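Local atomic coordinates of dipeptidase (Streptococcus thermophilus, PDB entry 3PEB), a protein that is probably a manganese-dependent hydrolase of the M24B peptidase family, represented here by its N-terminal creatinase/prolidase domain alone. Residues A56-A61 with F76-S81; N83-I88 with Q113-V118. All blocks are in the same frame, centred on the assembly; numbering follows the deposited sequence.

Contact 1: A56-A61 with F76-S81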
ATOM      1  N   ALA A  56      -6.622   0.587   2.662  1.00 24.14           N
ATOM      2  CA  ALA A  56      -6.137   1.042   3.959  1.00 23.66           C
ATOM      3  C   ALA A  56      -4.747   1.620   3.789  1.00 23.69           C
ATOM      4  O   ALA A  56      -3.944   1.115   3.000  1.00 23.19           O
ATOM      5  CB  ALA A  56      -6.107  -0.128   4.965  1.00 24.04           C
ATOM      6  N   LEU A  57      -4.455   2.658   4.568  1.00 23.67           N
ATOM      7  CA  LEU A  57      -3.129   3.269   4.588  1.00 23.15           C
ATOM      8  C   LEU A  57      -2.504   3.013   5.943  1.00 23.55           C
ATOM      9  O   LEU A  57      -3.135   3.229   6.971  1.00 23.83           O
ATOM     10  CB  LEU A  57      -3.215   4.787   4.375  1.00 23.30           C
ATOM     11  CG  LEU A  57      -1.885   5.589   4.406  1.00 24.29           C
ATOM     12  CD1 LEU A  57      -0.978   5.260   3.239  1.00 23.06           C
ATOM     13  CD2 LEU A  57      -2.183   7.106   4.464  1.00 25.71           C
ATOM     14  N   PHE A  58      -1.243   2.556   5.910  1.00 22.84           N
ATOM     15  CA  PHE A  58      -0.435   2.334   7.067  1.00 22.81           C
ATOM     16  C   PHE A  58       0.700   3.353   7.049  1.00 22.42           C
ATOM     17  O   PHE A  58       1.369   3.517   6.033  1.00 20.93           O
ATOM     18  CB  PHE A  58       0.157   0.916   7.038  1.00 23.03           C
ATOM     19  CG  PHE A  58       1.014   0.590   8.224  1.00 23.05           C
ATOM     20  CD1 PHE A  58       0.436   0.284   9.449  1.00 25.05           C
ATOM     21  CD2 PHE A  58       2.410   0.595   8.125  1.00 23.37           C
ATOM     22  CE1 PHE A  58       1.206  -0.029  10.551  1.00 25.64           C
ATOM     23  CE2 PHE A  58       3.185   0.284   9.203  1.00 24.16           C
ATOM     24  CZ  PHE A  58       2.597  -0.036  10.438  1.00 24.37           C
ATOM     25  N   VAL A  59       0.855   4.068   8.168  1.00 22.15           N
ATOM     26  CA  VAL A  59       1.843   5.153   8.281  1.00 22.64           C
ATOM     27  C   VAL A  59       2.433   5.141   9.680  1.00 23.99           C
ATOM     28  O   VAL A  59       1.903   4.502  10.579  1.00 24.35           O
ATOM     29  CB  VAL A  59       1.205   6.579   8.037  1.00 23.67           C
ATOM     30  CG1 VAL A  59       1.021   6.868   6.537  1.00 24.73           C
ATOM     31  CG2 VAL A  59      -0.106   6.784   8.814  1.00 23.57           C
ATOM     32  N   PRO A  60       3.556   5.854   9.884  1.00 23.86           N
ATOM     33  CA  PRO A  60       3.922   6.109  11.278  1.00 24.89           C
ATOM     34  C   PRO A  60       2.794   6.766  12.028  1.00 24.92           C
ATOM     35  O   PRO A  60       2.061   7.594  11.467  1.00 24.71           O
ATOM     36  CB  PRO A  60       5.133   7.058  11.167  1.00 25.15           C
ATOM     37  CG  PRO A  60       5.586   6.983   9.756  1.00 25.54           C
ATOM     38  CD  PRO A  60       4.427   6.523   8.919  1.00 23.90           C
ATOM     39  N   ALA A  61       2.685   6.460  13.326  1.00 25.56           N
ATOM     40  CA  ALA A  61       1.633   7.022  14.162  1.00 25.55           C
ATOM     41  C   ALA A  61       1.509   8.538  14.063  1.00 26.54           C
ATOM     42  O   ALA A  61       0.390   9.078  14.081  1.00 25.71           O
ATOM     43  CB  ALA A  61       1.800   6.558  15.646  1.00 27.58           C
ATOM     44  N   PHE A  76      -4.178   3.485   9.649  1.00 25.95           N
ATOM     45  CA  PHE A  76      -3.646   2.971  10.885  1.00 26.26           C
ATOM     46  C   PHE A  76      -2.133   3.130  10.917  1.00 26.24           C
ATOM     47  O   PHE A  76      -1.517   3.415   9.888  1.00 24.15           O
ATOM     48  CB  PHE A  76      -4.100   1.547  11.207  1.00 26.75           C
ATOM     49  CG  PHE A  76      -3.552   0.458  10.305  1.00 25.43           C
ATOM     50  CD1 PHE A  76      -3.736   0.474   8.942  1.00 27.47           C
ATOM     51  CD2 PHE A  76      -2.898  -0.636  10.870  1.00 28.15           C
ATOM     52  CE1 PHE A  76      -3.250  -0.563   8.143  1.00 27.05           C
ATOM     53  CE2 PHE A  76      -2.453  -1.707  10.079  1.00 28.16           C
ATOM     54  CZ  PHE A  76      -2.614  -1.670   8.733  1.00 27.09           C
ATOM     55  N   GLY A  77      -1.576   3.032  12.101  1.00 27.14           N
ATOM     56  CA  GLY A  77      -0.122   3.287  12.271  1.00 27.00           C
ATOM     57  C   GLY A  77       0.606   2.586  13.391  1.00 27.84           C
ATOM     58  O   GLY A  77       0.078   1.698  14.045  1.00 28.64           O
ATOM     59  N   TYR A  78       1.865   3.008  13.612  1.00 26.41           N
ATOM     60  CA  TYR A  78       2.699   2.396  14.602  1.00 26.70           C
ATOM     61  C   TYR A  78       3.618   3.466  15.219  1.00 25.84           C
ATOM     62  O   TYR A  78       4.049   4.397  14.505  1.00 25.04           O
ATOM     63  CB  TYR A  78       3.539   1.264  14.000  1.00 25.77           C
ATOM     64  CG  TYR A  78       4.735   1.645  13.146  1.00 25.19           C
ATOM     65  CD1 TYR A  78       4.563   2.232  11.890  1.00 24.82           C
ATOM     66  CD2 TYR A  78       6.050   1.380  13.580  1.00 26.51           C
ATOM     67  CE1 TYR A  78       5.645   2.558  11.106  1.00 26.61           C
ATOM     68  CE2 TYR A  78       7.153   1.717  12.801  1.00 27.12           C
ATOM     69  CZ  TYR A  78       6.928   2.290  11.544  1.00 27.54           C
ATOM     70  OH  TYR A  78       7.967   2.610  10.728  1.00 27.99           O
ATOM     71  N   VAL A  79       3.835   3.339  16.529  1.00 26.38           N
ATOM     72  CA  VAL A  79       4.862   4.105  17.250  1.00 26.54           C
ATOM     73  C   VAL A  79       6.191   3.326  17.189  1.00 26.58           C
ATOM     74  O   VAL A  79       6.208   2.128  16.870  1.00 26.81           O
ATOM     75  CB  VAL A  79       4.447   4.429  18.713  1.00 28.84           C
ATOM     76  CG1 VAL A  79       3.298   5.491  18.726  1.00 30.36           C
ATOM     77  CG2 VAL A  79       4.052   3.168  19.492  1.00 29.90           C
ATOM     78  N   ASP A  80       7.311   3.980  17.477  1.00 27.11           N
ATOM     79  CA  ASP A  80       8.606   3.370  17.236  1.00 27.40           C
ATOM     80  C   ASP A  80       8.906   2.171  18.161  1.00 30.37           C
ATOM     81  O   ASP A  80       9.813   1.404  17.872  1.00 32.14           O
ATOM     82  CB  ASP A  80       9.730   4.414  17.349  1.00 28.93           C
ATOM     83  CG  ASP A  80       9.770   5.374  16.154  1.00 28.41           C
ATOM     84  OD1 ASP A  80       9.137   5.083  15.107  1.00 26.89           O
ATOM     85  OD2 ASP A  80      10.470   6.398  16.251  1.00 30.42           O
ATOM     86  N   SER A  81       8.187   2.030  19.269  1.00 31.55           N
ATOM     87  CA  SER A  81       8.317   0.836  20.108  1.00 33.90           C
ATOM     88  C   SER A  81       7.617  -0.405  19.506  1.00 34.13           C
ATOM     89  O   SER A  81       7.737  -1.504  20.060  1.00 35.80           O
ATOM     90  CB  SER A  81       7.739   1.093  21.504  1.00 35.39           C
ATOM     91  OG  SER A  81       6.347   1.431  21.448  1.00 35.35           O
TER
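Phe76 N donates to Leu57 O over 2.9 Å, with an N-H...O angle of 165°. The next backbone bond runs the other way, from Val59 N to Phe76 O (3.0 Å), and Phe76 O also receives the CA-H of Phe58. This alternation about Phe58 is that of a parallel bridge. Further along, the bond from Tyr78 N to Val59 O is weak at 3.4 Å, and Ala61 N donates to Tyr78 O at 2.7 Å. The two strands belong to a beta-alpha-beta unit whose helix is 64-70, and strand 75-78 forms one margin of the mixed sheet. Aromatic contacts gather on the sheet face that bears Phe58 and Phe76. With CG anti to its backbone N (chi1 -180°), Phe58 turns a ring edge to the face of Phe76, CD1 lying 3.6 Å from Phe76 CE2 and the planes 64° apart. Tyr78 is nearly parallel to Phe58 but slid aside, so the rings barely overlap, and Phe58 CZ meets Tyr78 CD1 at 3.3 Å. Apart from the rings, on the other side of the strands, Ala61 CB touches Val79 CG1 at 3.6 Å.

Contact 2: N83-I88 with Q113-V118. With NA (sodium ion), chain M.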
ATOM      1  N   ASN A  83       6.700  -3.159  16.327  1.00 33.00           N
ATOM      2  CA  ASN A  83       7.181  -3.774  15.085  1.00 32.57           C
ATOM      3  C   ASN A  83       6.156  -3.498  13.969  1.00 30.27           C
ATOM      4  O   ASN A  83       5.000  -3.919  14.069  1.00 28.88           O
ATOM      5  CB  ASN A  83       7.384  -5.278  15.339  1.00 34.22           C
ATOM      6  CG  ASN A  83       7.864  -6.023  14.130  1.00 35.84           C
ATOM      7  OD1 ASN A  83       7.349  -5.855  13.037  1.00 33.18           O
ATOM      8  ND2 ASN A  83       8.844  -6.893  14.332  1.00 41.29           N
ATOM      9  N   PRO A  84       6.562  -2.782  12.905  1.00 28.27           N
ATOM     10  CA  PRO A  84       5.567  -2.369  11.916  1.00 27.51           C
ATOM     11  C   PRO A  84       4.975  -3.552  11.120  1.00 26.68           C
ATOM     12  O   PRO A  84       3.802  -3.536  10.791  1.00 25.60           O
ATOM     13  CB  PRO A  84       6.340  -1.424  11.001  1.00 26.46           C
ATOM     14  CG  PRO A  84       7.791  -1.821  11.156  1.00 27.27           C
ATOM     15  CD  PRO A  84       7.912  -2.269  12.592  1.00 29.15           C
ATOM     16  N   TRP A  85       5.768  -4.598  10.915  1.00 27.20           N
ATOM     17  CA  TRP A  85       5.313  -5.794  10.181  1.00 27.10           C
ATOM     18  C   TRP A  85       4.252  -6.518  10.989  1.00 28.42           C
ATOM     19  O   TRP A  85       3.243  -6.958  10.439  1.00 28.84           O
ATOM     20  CB  TRP A  85       6.511  -6.721   9.865  1.00 28.60           C
ATOM     21  CG  TRP A  85       7.667  -5.930   9.328  1.00 27.66           C
ATOM     22  CD1 TRP A  85       8.826  -5.645   9.969  1.00 30.51           C
ATOM     23  CD2 TRP A  85       7.712  -5.217   8.076  1.00 27.67           C
ATOM     24  NE1 TRP A  85       9.617  -4.829   9.185  1.00 28.77           N
ATOM     25  CE2 TRP A  85       8.963  -4.553   8.018  1.00 29.79           C
ATOM     26  CE3 TRP A  85       6.841  -5.106   6.994  1.00 28.26           C
ATOM     27  CZ2 TRP A  85       9.356  -3.772   6.908  1.00 28.89           C
ATOM     28  CZ3 TRP A  85       7.212  -4.320   5.902  1.00 26.86           C
ATOM     29  CH2 TRP A  85       8.469  -3.669   5.873  1.00 27.24           C
ATOM     30  N   GLN A  86       4.472  -6.642  12.305  1.00 30.06           N
ATOM     31  CA  GLN A  86       3.460  -7.206  13.180  1.00 31.55           C
ATOM     32  C   GLN A  86       2.192  -6.344  13.192  1.00 30.31           C
ATOM     33  O   GLN A  86       1.080  -6.855  13.167  1.00 30.68           O
ATOM     34  CB  GLN A  86       4.011  -7.365  14.597  1.00 33.45           C
ATOM     35  CG  GLN A  86       5.148  -8.402  14.692  1.00 39.92           C
ATOM     36  CD  GLN A  86       5.560  -8.717  16.135  1.00 47.75           C
ATOM     37  OE1 GLN A  86       5.682  -7.818  16.984  1.00 51.84           O
ATOM     38  NE2 GLN A  86       5.783  -9.997  16.415  1.00 53.95           N
ATOM     39  N   LYS A  87       2.357  -5.032  13.237  1.00 29.92           N
ATOM     40  CA  LYS A  87       1.180  -4.135  13.222  1.00 30.15           C
ATOM     41  C   LYS A  87       0.366  -4.251  11.935  1.00 28.54           C
ATOM     42  O   LYS A  87      -0.874  -4.314  11.972  1.00 28.37           O
ATOM     43  CB  LYS A  87       1.620  -2.695  13.417  1.00 29.98           C
ATOM     44  CG  LYS A  87       0.515  -1.806  13.920  1.00 35.76           C
ATOM     45  CD  LYS A  87       0.313  -1.983  15.443  1.00 39.71           C
ATOM     46  CE  LYS A  87      -0.908  -1.182  15.921  1.00 43.08           C
ATOM     47  NZ  LYS A  87      -0.580   0.251  16.238  1.00 46.02           N
ATOM     48  N   ILE A  88       1.052  -4.292  10.793  1.00 26.64           N
ATOM     49  CA  ILE A  88       0.353  -4.491   9.508  1.00 25.62           C
ATOM     50  C   ILE A  88      -0.454  -5.788   9.517  1.00 26.86           C
ATOM     51  O   ILE A  88      -1.658  -5.805   9.193  1.00 25.85           O
ATOM     52  CB  ILE A  88       1.333  -4.466   8.325  1.00 24.57           C
ATOM     53  CG1 ILE A  88       1.931  -3.069   8.142  1.00 24.03           C
ATOM     54  CG2 ILE A  88       0.644  -4.910   7.034  1.00 24.06           C
ATOM     55  CD1 ILE A  88       3.234  -3.044   7.285  1.00 21.47           C
ATOM     56  N   GLN A 113      11.404  -7.941   1.931  1.00 28.49           N
ATOM     57  CA  GLN A 113      11.518  -9.056   2.886  1.00 30.98           C
ATOM     58  C   GLN A 113      10.511  -8.907   4.046  1.00 30.04           C
ATOM     59  O   GLN A 113       9.844  -9.876   4.413  1.00 30.50           O
ATOM     60  CB  GLN A 113      12.973  -9.254   3.367  1.00 33.49           C
ATOM     61  CG  GLN A 113      13.825  -9.793   2.232  1.00 37.64           C
ATOM     62  CD  GLN A 113      15.153 -10.383   2.663  1.00 42.46           C
ATOM     63  OE1 GLN A 113      15.716 -11.222   1.938  1.00 50.05           O
ATOM     64  NE2 GLN A 113      15.662  -9.969   3.825  1.00 39.45           N
ATOM     65  N   GLY A 114      10.334  -7.684   4.540  1.00 28.89           N
ATOM     66  CA  GLY A 114       9.328  -7.408   5.581  1.00 28.18           C
ATOM     67  C   GLY A 114       7.932  -7.769   5.098  1.00 26.89           C
ATOM     68  O   GLY A 114       7.197  -8.471   5.800  1.00 27.36           O
ATOM     69  N   LEU A 115       7.577  -7.326   3.894  1.00 25.42           N
ATOM     70  CA  LEU A 115       6.244  -7.608   3.314  1.00 25.63           C
ATOM     71  C   LEU A 115       6.052  -9.088   3.124  1.00 26.79           C
ATOM     72  O   LEU A 115       4.948  -9.627   3.307  1.00 26.87           O
ATOM     73  CB  LEU A 115       6.040  -6.877   1.983  1.00 23.73           C
ATOM     74  CG  LEU A 115       5.874  -5.360   2.104  1.00 23.40           C
ATOM     75  CD1 LEU A 115       5.946  -4.730   0.683  1.00 22.30           C
ATOM     76  CD2 LEU A 115       4.590  -4.994   2.860  1.00 22.67           C
ATOM     77  N   GLN A 116       7.130  -9.778   2.772  1.00 27.89           N
ATOM     78  CA  GLN A 116       7.074 -11.234   2.622  1.00 29.37           C
ATOM     79  C   GLN A 116       6.844 -11.956   3.953  1.00 30.55           C
ATOM     80  O   GLN A 116       6.368 -13.103   3.944  1.00 31.83           O
ATOM     81  CB  GLN A 116       8.347 -11.790   1.938  1.00 31.45           C
ATOM     82  CG  GLN A 116       8.396 -11.571   0.425  1.00 34.41           C
ATOM     83  CD  GLN A 116       9.713 -12.077  -0.156  1.00 42.48           C
ATOM     84  OE1 GLN A 116      10.761 -11.436  -0.013  1.00 49.45           O
ATOM     85  NE2 GLN A 116       9.678 -13.242  -0.760  1.00 46.27           N
ATOM     86  N   THR A 117       7.142 -11.325   5.090  1.00 29.70           N
ATOM     87  CA  THR A 117       6.810 -11.958   6.368  1.00 31.93           C
ATOM     88  C   THR A 117       5.298 -11.827   6.690  1.00 31.22           C
ATOM     89  O   THR A 117       4.780 -12.586   7.504  1.00 33.37           O
ATOM     90  CB  THR A 117       7.608 -11.430   7.568  1.00 31.60           C
ATOM     91  OG1 THR A 117       7.262 -10.068   7.824  1.00 30.99           O
ATOM     92  CG2 THR A 117       9.142 -11.579   7.358  1.00 34.07           C
ATOM     93  N   VAL A 118       4.636 -10.849   6.083  1.00 29.74           N
ATOM     94  CA  VAL A 118       3.211 -10.574   6.317  1.00 29.10           C
ATOM     95  C   VAL A 118       2.341 -11.338   5.305  1.00 29.78           C
ATOM     96  O   VAL A 118       1.358 -11.990   5.668  1.00 30.76           O
ATOM     97  CB  VAL A 118       2.952  -9.061   6.233  1.00 27.89           C
ATOM     98  CG1 VAL A 118       1.443  -8.715   6.383  1.00 26.62           C
ATOM     99  CG2 VAL A 118       3.760  -8.294   7.299  1.00 29.14           C
TER
HETATM  100 NA    NA M 146       5.392 -14.538   2.072  1.00 50.11          NA
HETATM  101  O   HOH W   1       4.396 -15.679   4.122  1.00 47.53           O
HETATM  102  O   HOH W   2       7.354 -15.792   2.345  1.00 49.51           O
HETATM  103  O   HOH W   3       5.551 -13.641  -0.173  1.00 43.64           O
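Trp85 lays the six-membered ring of its indole over Gly114, the central contact of a helix-helix packing in which segments 84-88 and 113-118 run in the same general direction, 37° apart, on one side of the mixed sheet. The CH-pi geometry is close to ideal: Gly114 CA stands 3.5 Å from the ring centroid and only 5° off its normal. Gly114 has no side chain, consistent with the indole resting directly on the helix backbone here; Trp85 CA and Gly114 CA are 6.3 Å apart. Trp85 is a knob in a hole formed by Gly114, Leu115, Thr117 and Val118. Its CG, anti to the carbonyl carbon (chi1 -46°), directs the ring across to the other helix, while Pro84 CG lies over the opposite face.

At the edge of the indole, Val118 CG2 packs on Trp85 CB and also lies near the backbone Trp85 O. Val118 CG1 meets Ile88 CG2 at 3.9 Å.

Between the two segments there are no hydrogen bonds; those present are local, although Lys89 NZ of helix 84-91 donates to Val118 O. Asn83 is the N-cap, its OD1 accepting from Gln86 N at 3.1 Å and weakly from Trp85 N. Gly114 O takes both Thr117 N and Thr117 OG1, the hydroxyl lying in the carbonyl plane at 2.6 Å.

Metal binding occupies another part of the second helix: a sodium ion is held by three waters, Phe119 O and, at 2.5 Å, Gln116 O.

From the N terminus, contact 1 comes first: strand 56-60 leads through helix 64-70 to strand 75-78, and their pairing closes that crossover. A short loop leads to helix 84-91, at whose start contact 2 opens; it closes when helix 109-118 packs back, after strand 96-102 has entered the sheet. The two closures are therefore in series, neither nesting nor crossing. They nevertheless touch, because helix 84-91 lies against the aromatic face of contact 1: Lys87 NZ is 2.7 Å from Gly77 O, a probable hydrogen bond, and Ile88 CG1 is 3.7 Å from Phe58 CD2. Helix 84-91 thus joins the pair formed by edge strand 75-78 and strand 56-60 to helix 109-118.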